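Local coordinates for protein fimbrin (Schizosaccharomyces pombe, PDB 1RT8) that binds and crosslinks actin filaments through two actin-binding regions and takes part in cell polarity, cytokinesis, mating and spore formation, at residues Lys56-Ser61 / Trp125-Arg130; Ile93-Ala98 / Ile480-Gly485; Arg168-His173 / Glu194-Leu199; Leu232-Tyr237 / Val255-Asn260. All blocks are in the same frame, centred on the assembly; numbering follows the deposited sequence.

Contact 1 of 4, residues Lys56-Ser61 / Trp125-Arg130. With SO4 (sulfate ion), chain C.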
# COMPACT_ATOMS: atom_id res chain seq x y z
N LYS A 56 -1.73 -11.81 9.28
CA LYS A 56 -1.55 -11.18 10.58
C LYS A 56 -0.56 -10.02 10.47
O LYS A 56 -0.77 -8.94 11.02
CB LYS A 56 -1.04 -12.20 11.61
CG LYS A 56 -2.03 -13.29 11.98
CD LYS A 56 -3.14 -12.75 12.86
CE LYS A 56 -4.04 -13.88 13.39
NZ LYS A 56 -5.02 -13.35 14.39
N LEU A 57 0.54 -10.23 9.75
CA LEU A 57 1.53 -9.18 9.58
C LEU A 57 0.89 -7.97 8.88
O LEU A 57 1.14 -6.81 9.24
CB LEU A 57 2.71 -9.70 8.75
CG LEU A 57 3.88 -8.74 8.57
CD1 LEU A 57 4.49 -8.41 9.93
CD2 LEU A 57 4.92 -9.38 7.66
N ILE A 58 0.04 -8.25 7.90
CA ILE A 58 -0.65 -7.19 7.18
C ILE A 58 -1.53 -6.33 8.10
O ILE A 58 -1.57 -5.11 7.96
CB ILE A 58 -1.53 -7.79 6.08
CG1 ILE A 58 -0.62 -8.31 4.96
CG2 ILE A 58 -2.56 -6.75 5.59
CD1 ILE A 58 -1.37 -8.95 3.82
N ASN A 59 -2.25 -6.97 9.02
CA ASN A 59 -3.11 -6.20 9.92
C ASN A 59 -2.32 -5.46 11.00
O ASN A 59 -2.84 -4.53 11.60
CB ASN A 59 -4.17 -7.09 10.58
CG ASN A 59 -5.42 -7.22 9.73
OD1 ASN A 59 -5.77 -6.29 9.00
ND2 ASN A 59 -6.10 -8.35 9.83
N ASP A 60 -1.09 -5.89 11.25
CA ASP A 60 -0.24 -5.20 12.22
C ASP A 60 0.29 -3.94 11.53
O ASP A 60 0.34 -2.86 12.12
CB ASP A 60 0.93 -6.08 12.66
CG ASP A 60 1.92 -5.35 13.57
OD1 ASP A 60 3.07 -5.11 13.14
OD2 ASP A 60 1.53 -5.01 14.72
N SER A 61 0.68 -4.08 10.26
CA SER A 61 1.20 -2.94 9.51
C SER A 61 0.12 -1.90 9.25
O SER A 61 0.35 -0.71 9.43
CB SER A 61 1.79 -3.40 8.18
OG SER A 61 2.99 -4.14 8.39
N TRP A 125 9.19 -7.90 3.83
CA TRP A 125 9.82 -6.59 3.98
C TRP A 125 8.87 -5.48 3.52
O TRP A 125 8.74 -4.45 4.20
CB TRP A 125 11.14 -6.53 3.19
CG TRP A 125 11.66 -5.14 3.02
CD1 TRP A 125 11.89 -4.50 1.84
CD2 TRP A 125 11.94 -4.18 4.05
NE1 TRP A 125 12.29 -3.20 2.07
CE2 TRP A 125 12.33 -2.98 3.42
CE3 TRP A 125 11.89 -4.22 5.45
CZ2 TRP A 125 12.67 -1.83 4.14
CZ3 TRP A 125 12.23 -3.08 6.17
CH2 TRP A 125 12.61 -1.90 5.50
N GLN A 126 8.19 -5.68 2.39
CA GLN A 126 7.28 -4.64 1.91
C GLN A 126 6.19 -4.38 2.95
O GLN A 126 5.84 -3.22 3.20
CB GLN A 126 6.64 -5.03 0.57
CG GLN A 126 7.61 -5.06 -0.62
CD GLN A 126 8.27 -3.71 -0.88
OE1 GLN A 126 7.60 -2.66 -0.91
NE2 GLN A 126 9.58 -3.72 -1.09
N ILE A 127 5.67 -5.45 3.55
CA ILE A 127 4.63 -5.29 4.57
C ILE A 127 5.18 -4.56 5.80
O ILE A 127 4.54 -3.63 6.30
CB ILE A 127 4.04 -6.66 4.99
CG1 ILE A 127 3.36 -7.32 3.78
CG2 ILE A 127 3.00 -6.49 6.10
CD1 ILE A 127 2.75 -8.69 4.07
N ILE A 128 6.36 -4.96 6.27
CA ILE A 128 6.99 -4.33 7.44
C ILE A 128 7.29 -2.87 7.17
O ILE A 128 7.07 -2.01 8.03
CB ILE A 128 8.32 -5.02 7.82
CG1 ILE A 128 8.05 -6.41 8.42
CG2 ILE A 128 9.09 -4.16 8.83
CD1 ILE A 128 9.31 -7.16 8.78
N ARG A 129 7.81 -2.58 5.98
CA ARG A 129 8.14 -1.22 5.58
C ARG A 129 6.90 -0.34 5.55
O ARG A 129 6.94 0.80 6.00
CB ARG A 129 8.82 -1.23 4.21
CG ARG A 129 9.00 0.15 3.57
CD ARG A 129 9.87 0.05 2.31
NE ARG A 129 10.02 1.32 1.62
CZ ARG A 129 9.04 1.92 0.95
NH1 ARG A 129 7.84 1.37 0.88
NH2 ARG A 129 9.27 3.08 0.34
N ARG A 130 5.80 -0.86 5.01
CA ARG A 130 4.57 -0.11 4.93
C ARG A 130 4.04 0.28 6.31
O ARG A 130 3.39 1.32 6.46
CB ARG A 130 3.50 -0.91 4.17
CG ARG A 130 2.09 -0.30 4.19
CD ARG A 130 2.06 1.08 3.55
NE ARG A 130 0.74 1.71 3.64
CZ ARG A 130 0.19 2.15 4.77
NH1 ARG A 130 0.82 2.05 5.93
NH2 ARG A 130 -1.03 2.70 4.74
S SO4 C . 6.69 3.96 -2.45
O1 SO4 C . 7.25 2.58 -1.82
O2 SO4 C . 6.10 4.66 -1.32
O3 SO4 C . 7.65 4.63 -3.02
O4 SO4 C . 5.64 3.51 -3.32

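Contact 2 of 4, residues Ile93-Ala98 / Ile480-Gly485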
# COMPACT_ATOMS: atom_id res chain seq x y z
N ILE A 93 -2.33 -11.75 -0.86
CA ILE A 93 -1.85 -11.12 -2.09
C ILE A 93 -2.64 -9.89 -2.51
O ILE A 93 -2.07 -8.84 -2.77
CB ILE A 93 -1.87 -12.12 -3.27
CG1 ILE A 93 -0.80 -13.20 -3.07
CG2 ILE A 93 -1.67 -11.37 -4.60
CD1 ILE A 93 0.60 -12.69 -3.04
N ASN A 94 -3.96 -10.01 -2.58
CA ASN A 94 -4.79 -8.90 -3.00
C ASN A 94 -4.92 -7.77 -2.01
O ASN A 94 -5.21 -6.63 -2.39
CB ASN A 94 -6.16 -9.43 -3.42
CG ASN A 94 -6.04 -10.33 -4.64
OD1 ASN A 94 -5.36 -9.98 -5.60
ND2 ASN A 94 -6.68 -11.49 -4.60
N SER A 95 -4.69 -8.06 -0.73
CA SER A 95 -4.73 -7.01 0.28
C SER A 95 -3.44 -6.21 0.11
O SER A 95 -3.44 -4.98 0.07
CB SER A 95 -4.79 -7.60 1.69
OG SER A 95 -6.03 -8.24 1.94
N ALA A 96 -2.33 -6.94 0.00
CA ALA A 96 -1.01 -6.32 -0.15
C ALA A 96 -1.00 -5.35 -1.33
O ALA A 96 -0.42 -4.28 -1.24
CB ALA A 96 0.06 -7.40 -0.34
N LYS A 97 -1.64 -5.73 -2.42
CA LYS A 97 -1.70 -4.88 -3.61
C LYS A 97 -2.42 -3.56 -3.38
O LYS A 97 -2.15 -2.60 -4.10
CB LYS A 97 -2.41 -5.60 -4.76
CG LYS A 97 -1.60 -6.66 -5.46
CD LYS A 97 -2.35 -7.18 -6.68
CE LYS A 97 -1.46 -8.09 -7.51
NZ LYS A 97 -2.19 -8.66 -8.69
N ALA A 98 -3.31 -3.51 -2.39
CA ALA A 98 -4.09 -2.30 -2.12
C ALA A 98 -3.65 -1.46 -0.93
O ALA A 98 -4.29 -0.46 -0.60
CB ALA A 98 -5.55 -2.65 -1.97
N ILE A 480 -13.75 -10.73 1.48
CA ILE A 480 -14.31 -11.90 0.81
C ILE A 480 -14.01 -11.79 -0.69
O ILE A 480 -13.68 -12.78 -1.35
CB ILE A 480 -15.84 -12.00 1.01
CG1 ILE A 480 -16.16 -12.38 2.47
CG2 ILE A 480 -16.43 -13.03 0.05
CD1 ILE A 480 -17.66 -12.48 2.78
N ALA A 481 -14.13 -10.59 -1.22
CA ALA A 481 -13.87 -10.36 -2.64
C ALA A 481 -12.41 -10.67 -2.92
O ALA A 481 -12.06 -11.25 -3.94
CB ALA A 481 -14.22 -8.90 -3.00
N ARG A 482 -11.53 -10.31 -1.99
CA ARG A 482 -10.12 -10.57 -2.17
C ARG A 482 -9.85 -12.06 -2.12
O ARG A 482 -8.96 -12.56 -2.82
CB ARG A 482 -9.29 -9.80 -1.14
CG ARG A 482 -9.19 -8.31 -1.50
CD ARG A 482 -8.56 -7.44 -0.42
NE ARG A 482 -8.46 -6.06 -0.89
CZ ARG A 482 -8.31 -5.00 -0.09
NH1 ARG A 482 -8.22 -5.17 1.22
NH2 ARG A 482 -8.24 -3.78 -0.61
N LYS A 483 -10.62 -12.78 -1.31
CA LYS A 483 -10.45 -14.24 -1.21
C LYS A 483 -10.82 -14.87 -2.56
O LYS A 483 -10.32 -15.94 -2.91
CB LYS A 483 -11.35 -14.83 -0.11
CG LYS A 483 -11.12 -16.33 0.10
CD LYS A 483 -12.32 -17.05 0.76
CE LYS A 483 -12.53 -16.65 2.20
NZ LYS A 483 -13.40 -17.63 2.94
N LEU A 484 -11.71 -14.22 -3.30
CA LEU A 484 -12.12 -14.71 -4.61
C LEU A 484 -11.13 -14.30 -5.72
O LEU A 484 -11.25 -14.73 -6.87
CB LEU A 484 -13.51 -14.18 -4.97
CG LEU A 484 -14.73 -14.75 -4.24
CD1 LEU A 484 -15.91 -13.84 -4.51
CD2 LEU A 484 -15.03 -16.17 -4.71
N GLY A 485 -10.16 -13.47 -5.35
CA GLY A 485 -9.17 -13.00 -6.31
C GLY A 485 -9.41 -11.61 -6.86
O GLY A 485 -8.73 -11.18 -7.78
O HOH W 1 -7.71 -5.99 -3.58
O HOH W 2 -8.41 -7.45 2.83

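Contact 3 of 4, residues Arg168-His173 / Glu194-Leu199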
# COMPACT_ATOMS: atom_id res chain seq x y z
N ARG A 168 14.52 13.89 5.84
CA ARG A 168 14.37 15.30 6.18
C ARG A 168 14.48 15.46 7.70
O ARG A 168 15.11 16.38 8.21
CB ARG A 168 13.01 15.83 5.71
CG ARG A 168 12.76 15.70 4.21
CD ARG A 168 11.50 16.51 3.79
NE ARG A 168 11.23 16.41 2.35
CZ ARG A 168 10.16 16.92 1.75
NH1 ARG A 168 9.24 17.58 2.44
NH2 ARG A 168 10.00 16.77 0.43
N TRP A 169 13.86 14.53 8.42
CA TRP A 169 13.87 14.53 9.88
C TRP A 169 15.29 14.36 10.42
O TRP A 169 15.79 15.18 11.19
CB TRP A 169 12.99 13.40 10.40
CG TRP A 169 13.00 13.23 11.89
CD1 TRP A 169 12.36 14.02 12.81
CD2 TRP A 169 13.67 12.20 12.63
NE1 TRP A 169 12.59 13.53 14.08
CE2 TRP A 169 13.38 12.42 14.00
CE3 TRP A 169 14.48 11.12 12.27
CZ2 TRP A 169 13.88 11.59 15.01
CZ3 TRP A 169 14.98 10.29 13.28
CH2 TRP A 169 14.67 10.53 14.63
N PHE A 170 15.93 13.27 10.00
CA PHE A 170 17.29 12.95 10.40
C PHE A 170 18.17 14.18 10.19
O PHE A 170 18.87 14.62 11.10
CB PHE A 170 17.79 11.76 9.56
CG PHE A 170 19.01 11.06 10.11
CD1 PHE A 170 19.18 9.70 9.91
CD2 PHE A 170 19.98 11.76 10.81
CE1 PHE A 170 20.29 9.03 10.40
CE2 PHE A 170 21.11 11.11 11.31
CZ PHE A 170 21.26 9.74 11.10
N ASN A 171 18.11 14.76 8.99
CA ASN A 171 18.91 15.93 8.68
C ASN A 171 18.53 17.18 9.47
O ASN A 171 19.39 17.99 9.80
CB ASN A 171 18.86 16.24 7.18
CG ASN A 171 19.66 15.25 6.37
OD1 ASN A 171 20.83 14.98 6.68
ND2 ASN A 171 19.05 14.71 5.32
N TYR A 172 17.25 17.32 9.77
CA TYR A 172 16.80 18.46 10.56
C TYR A 172 17.60 18.49 11.86
O TYR A 172 18.01 19.55 12.33
CB TYR A 172 15.31 18.34 10.87
CG TYR A 172 14.84 19.28 11.96
CD1 TYR A 172 14.62 20.64 11.70
CD2 TYR A 172 14.61 18.81 13.25
CE1 TYR A 172 14.18 21.50 12.71
CE2 TYR A 172 14.17 19.66 14.26
CZ TYR A 172 13.96 21.00 13.99
OH TYR A 172 13.51 21.83 14.99
N HIS A 173 17.83 17.32 12.44
CA HIS A 173 18.57 17.22 13.69
C HIS A 173 20.09 17.38 13.52
O HIS A 173 20.73 18.08 14.30
CB HIS A 173 18.27 15.89 14.38
CG HIS A 173 16.90 15.83 14.97
ND1 HIS A 173 16.50 16.64 16.01
CD2 HIS A 173 15.82 15.08 14.64
CE1 HIS A 173 15.23 16.40 16.30
NE2 HIS A 173 14.80 15.46 15.48
N GLU A 194 28.75 7.42 12.87
CA GLU A 194 28.90 8.82 13.27
C GLU A 194 27.59 9.60 13.27
O GLU A 194 27.26 10.25 14.26
CB GLU A 194 29.89 9.54 12.35
CG GLU A 194 31.34 9.25 12.66
CD GLU A 194 32.29 10.16 11.88
OE1 GLU A 194 31.80 11.03 11.12
OE2 GLU A 194 33.52 10.00 12.02
N ASN A 195 26.87 9.56 12.16
CA ASN A 195 25.61 10.30 12.09
C ASN A 195 24.59 9.82 13.12
O ASN A 195 23.84 10.62 13.67
CB ASN A 195 25.06 10.25 10.67
CG ASN A 195 25.91 11.09 9.71
OD1 ASN A 195 26.53 12.06 10.13
ND2 ASN A 195 25.93 10.73 8.43
N TYR A 196 24.58 8.51 13.38
CA TYR A 196 23.67 7.95 14.37
C TYR A 196 24.03 8.50 15.76
O TYR A 196 23.16 8.92 16.52
CB TYR A 196 23.77 6.43 14.38
CG TYR A 196 22.98 5.71 13.30
CD1 TYR A 196 23.38 4.46 12.84
CD2 TYR A 196 21.81 6.27 12.76
CE1 TYR A 196 22.65 3.77 11.88
CE2 TYR A 196 21.06 5.58 11.78
CZ TYR A 196 21.50 4.33 11.35
OH TYR A 196 20.79 3.62 10.40
N THR A 197 25.33 8.50 16.07
CA THR A 197 25.81 9.01 17.36
C THR A 197 25.41 10.47 17.58
O THR A 197 24.95 10.84 18.65
CB THR A 197 27.34 8.90 17.47
OG1 THR A 197 27.72 7.51 17.47
CG2 THR A 197 27.84 9.55 18.75
N VAL A 198 25.59 11.31 16.56
CA VAL A 198 25.23 12.72 16.68
C VAL A 198 23.71 12.83 16.82
O VAL A 198 23.21 13.62 17.64
CB VAL A 198 25.71 13.52 15.45
CG1 VAL A 198 25.24 14.96 15.54
CG2 VAL A 198 27.24 13.49 15.37
N LEU A 199 22.97 12.04 16.04
CA LEU A 199 21.51 12.06 16.11
C LEU A 199 21.04 11.71 17.52
O LEU A 199 20.25 12.44 18.12
CB LEU A 199 20.91 11.06 15.10
CG LEU A 199 19.40 10.80 15.22
CD1 LEU A 199 18.63 12.10 15.03
CD2 LEU A 199 18.97 9.75 14.19

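Contact 4 of 4, residues Leu232-Tyr237 / Val255-Asn260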
# COMPACT_ATOMS: atom_id res chain seq x y z
N LEU A 232 17.09 4.36 25.02
CA LEU A 232 15.83 4.96 24.59
C LEU A 232 14.86 3.85 24.18
O LEU A 232 13.76 4.11 23.70
CB LEU A 232 16.07 5.89 23.39
CG LEU A 232 17.30 6.81 23.46
CD1 LEU A 232 17.43 7.57 22.15
CD2 LEU A 232 17.17 7.77 24.63
N ASP A 233 15.29 2.61 24.40
CA ASP A 233 14.51 1.43 24.04
C ASP A 233 14.32 1.39 22.52
O ASP A 233 13.27 0.97 22.02
CB ASP A 233 13.15 1.45 24.75
CG ASP A 233 12.36 0.18 24.52
OD1 ASP A 233 12.93 -0.92 24.66
OD2 ASP A 233 11.15 0.28 24.20
N CYS A 234 15.34 1.83 21.79
CA CYS A 234 15.28 1.84 20.33
C CYS A 234 16.31 0.94 19.65
O CYS A 234 16.67 1.18 18.49
CB CYS A 234 15.44 3.26 19.79
SG CYS A 234 14.03 4.34 20.08
N ARG A 235 16.79 -0.07 20.36
CA ARG A 235 17.75 -0.98 19.74
C ARG A 235 16.95 -2.07 19.04
O ARG A 235 16.92 -3.22 19.47
CB ARG A 235 18.69 -1.61 20.78
CG ARG A 235 19.65 -2.62 20.15
CD ARG A 235 20.82 -2.97 21.04
NE ARG A 235 21.76 -3.84 20.34
CZ ARG A 235 23.04 -3.98 20.68
NH1 ARG A 235 23.53 -3.32 21.72
NH2 ARG A 235 23.83 -4.79 19.97
N LYS A 236 16.30 -1.68 17.95
CA LYS A 236 15.47 -2.59 17.17
C LYS A 236 15.94 -2.71 15.72
O LYS A 236 16.37 -1.73 15.11
CB LYS A 236 14.02 -2.09 17.19
CG LYS A 236 13.41 -1.89 18.57
CD LYS A 236 13.20 -3.22 19.28
CE LYS A 236 12.35 -3.05 20.53
NZ LYS A 236 12.01 -4.38 21.12
N TYR A 237 15.84 -3.93 15.18
CA TYR A 237 16.20 -4.25 13.80
C TYR A 237 17.68 -4.25 13.42
O TYR A 237 18.15 -5.18 12.75
CB TYR A 237 15.49 -3.31 12.82
CG TYR A 237 13.99 -3.29 12.90
CD1 TYR A 237 13.33 -2.39 13.72
CD2 TYR A 237 13.22 -4.18 12.14
CE1 TYR A 237 11.93 -2.36 13.78
CE2 TYR A 237 11.83 -4.16 12.19
CZ TYR A 237 11.19 -3.25 13.02
OH TYR A 237 9.81 -3.22 13.08
N VAL A 255 15.85 3.57 12.04
CA VAL A 255 15.53 5.00 12.04
C VAL A 255 14.04 5.27 12.21
O VAL A 255 13.64 6.23 12.86
CB VAL A 255 16.01 5.69 10.74
CG1 VAL A 255 15.56 7.15 10.73
CG2 VAL A 255 17.52 5.60 10.63
N ALA A 256 13.21 4.43 11.60
CA ALA A 256 11.77 4.60 11.69
C ALA A 256 11.29 4.51 13.13
O ALA A 256 10.55 5.37 13.61
CB ALA A 256 11.05 3.56 10.82
N HIS A 257 11.71 3.46 13.83
CA HIS A 257 11.31 3.26 15.21
C HIS A 257 11.79 4.39 16.12
O HIS A 257 11.08 4.83 17.03
CB HIS A 257 11.83 1.92 15.71
CG HIS A 257 11.44 1.61 17.12
ND1 HIS A 257 12.20 1.97 18.21
CD2 HIS A 257 10.33 1.01 17.63
CE1 HIS A 257 11.59 1.61 19.32
NE2 HIS A 257 10.45 1.03 18.99
N LEU A 258 13.01 4.86 15.87
CA LEU A 258 13.60 5.93 16.66
C LEU A 258 12.75 7.18 16.48
O LEU A 258 12.56 7.96 17.41
CB LEU A 258 15.03 6.20 16.19
CG LEU A 258 15.83 7.25 16.95
CD1 LEU A 258 15.96 6.84 18.42
CD2 LEU A 258 17.20 7.40 16.30
N PHE A 259 12.23 7.35 15.27
CA PHE A 259 11.39 8.49 14.94
C PHE A 259 10.02 8.39 15.61
O PHE A 259 9.46 9.40 16.03
CB PHE A 259 11.19 8.58 13.43
CG PHE A 259 10.16 9.58 13.02
CD1 PHE A 259 10.47 10.94 12.94
CD2 PHE A 259 8.87 9.18 12.70
CE1 PHE A 259 9.51 11.87 12.54
CE2 PHE A 259 7.91 10.10 12.30
CZ PHE A 259 8.23 11.45 12.22
N ASN A 260 9.49 7.18 15.72
CA ASN A 260 8.17 7.00 16.33
C ASN A 260 8.17 7.22 17.83
O ASN A 260 7.18 7.68 18.39
CB ASN A 260 7.62 5.59 16.05
CG ASN A 260 7.35 5.36 14.59
OD1 ASN A 260 7.09 6.30 13.84
ND2 ASN A 260 7.38 4.09 14.17

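Contact 1 of 4, residues Lys56-Ser61 / Trp125-Arg130
In the helical core of the first calponin-homology domain, within actin-binding region 1, Leu57, Ile58 and Ser61 of helix 52-61 close around Ile127 of helix 117-131. The two helices run nearly parallel here, with axes 8.7 Å apart and 21° between their directions. Ile127 fills the space between them by forking. Its CG2 branch stands anti to the backbone N and meets Leu57 CG, itself anti to its own backbone N (chi1 -176°); Leu57 CG is only 3.5 Å from Ile127 CG2, tighter than a usual carbon contact. The other branch carries Ile127 CD1 to 3.5 Å from Ile58 CG1. Leu57 CD1 touches Ile128 CG1 more loosely, at 4.4 Å. One turn further on, the hydroxyl of Ser61 donates to the main-chain oxygen of Ile127, OG to O 2.7 Å. The donor sits well above the carbonyl plane, 61° out of it, and the bond links the last residue of helix 52-61 to the main chain of helix 117-131; Ser61 OG also lies 3.3 Å from Ile127 CG2. On the far side of helix 117-131, Arg129 points NH1 and NH2 at one oxygen of a sulfate, probably from the crystallisation liquor. Both bonds are weak, and NH2 also has a salt bridge with Glu163. Helix 11-25 packs beside this pair, its Phe17 and His20 against Ile128 and its Val24 and Leu25 against the helix 52-61 side, while Arg130 NE bonds to Met99 O at the C-terminal end of helix 82-99.

Contact 2 of 4, residues Ile93-Ala98 / Ile480-Gly485
Arg482 runs lengthwise beside helix 82-99, passing Asn94, Ser95 and Ala98 in turn. Its chain, extended from CG to NE, takes the guanidinium along that helix, and Ser95 CA lies over one face of the group. On the way Arg482 CG rests 3.8 Å from Asn94 CB, and Arg482 CD 3.6 Å from Ser95 OG; at the end NH2 comes up against the methyl of Ala98. Asn94 points the opposite way, back at the Arg482 main chain. Its ND2 donates to Arg482 O at 3.1 Å, an N-H...O angle of 153°, with the donor in the carbonyl plane on a lone pair and the acceptor near the plane of the amide. That same oxygen takes Gly485 N at 2.9 Å, so two donors grip it. Two waters tie the guanidinium to the helix. One lies between Arg482 NE and Asn94 O. The other, in the guanidinium plane, accepts from Arg482 NH1 and donates to Ser95 OG, the water oxygen 2.7 Å from that hydroxyl. Ser95 OG also bonds to Val91 O, and Arg482 NH2 to Ile488 O, so NH2 has its own acceptor outside the two segments. Gly485, with positive phi, closes helix 467-483 in a Schellman motif, and Asn90, one turn before Asn94, reaches Lys483 O in that same closing turn. Asparagine amides from the first CH domain thus meet carbonyls at a helix C-terminus of the fourth, an interdomain interface joining the two actin-binding regions of the fimbrin core.

Contact 3 of 4, residues Arg168-His173 / Glu194-Leu199
Leu199 is the bump and the Trp169-Phe170-His173 face of helix 162-176 is the hollow that takes it, in the helical core of the second calponin-homology domain, within actin-binding region 1. Its two methyls go to different partners. CD2 settles over the centre of the Phe170 ring, 3.8 Å from the centroid and 11° off the ring normal, a CH-pi contact, and also reaches Trp169 CZ3 at 4.1 Å. CD1 goes instead to His173, lying 3.9 Å from His173 CB. The reverse fit is made by Phe170, whose CG stands anti to the backbone N (chi1 -163°). The outer end of its ring sits among Asn195, Tyr196 and Leu199. Phe170 CE2 meets Asn195 O edge-on at 3.6 Å, near the plane of the ring, while Phe170 CE1 touches Tyr196 CE2 at 3.8 Å, the two side chains crossing at about a right angle. Within helix 162-176, His173 CD2 lies over one face of the Trp169 ring, toward its rim, and both His173 NE2 and Trp169 NE1 bond to Pro263 O. The helices cross at 69° with axes 10.3 Å apart, a separation bridged by these large side chains. Helix 248-261 covers one side of the pair through Val255 and Leu258, with Asn251 binding Tyr196 OH, and Val225 of helix 218-230 backs Tyr196.

Contact 4 of 4, residues Leu232-Tyr237 / Val255-Asn260
Cys234 and Leu258 bring the backbones within 5.7 Å, CA to CA, where the chain leaving helix 218-230 turns through a Schellman motif at Asp233 (phi 63°) and an inverse gamma turn centred on Arg235, then passes beside helix 248-261 of the second calponin-homology domain. His257 is the side chain this loop wraps. It points toward the loop, with CG anti to the backbone N (chi1 -179°). Lys236 CG covers one face of the ring, 4.0 Å from its centroid and 9° off the normal, a CH-pi contact; beyond CG the lysine bends at chi2 and takes its amine away. The ring edge is met by Cys234, with SG 3.5 Å from His257 ND1, and by the main-chain oxygen of Asp233, which is 3.2 Å from His257 CE1. ND1 is buried and has no hydrogen-bond partner anywhere in the model. The sulfur also touches Leu258, Cys234 SG to Leu258 CD1 at 3.6 Å, and Leu232 CD1 approaches the same methyl at 4.1 Å, so one leucine branch receives both residues. Arg235 makes salt bridges with Glu223 and Glu230 of helix 218-230, and His262 NE2 bonds to Leu232 O. Leu258 continues inward against Leu199, Leu200 and Leu203 of helix 194-203, while helix 162-176 packs on Val255, Ala256 and Phe259 of helix 248-261.

Contacts 3 and 4 build one core, that of the second CH domain: their centres are 13 Å apart, and helix 248-261, part of contact 4, packs on both helices of contact 3, with Trp169 CE2 3.4 Å from Phe259 CD1 and Leu199 CD2 3.6 Å from Leu258 CD2. Contact 1 belongs to the first CH domain and comes near contact 4, about 4 Å between nearest atoms, without touching it; its Arg129 meets the sulfate, probably from the crystallisation liquor. Contact 1 touches contact 2, through Ile58 CD1 and Ser95 CB at 4.3 Å. Contacts 2 and 3 lie on opposite sides of the chain's centre, 39 Å between centres; contact 2 joins the actin-binding regions.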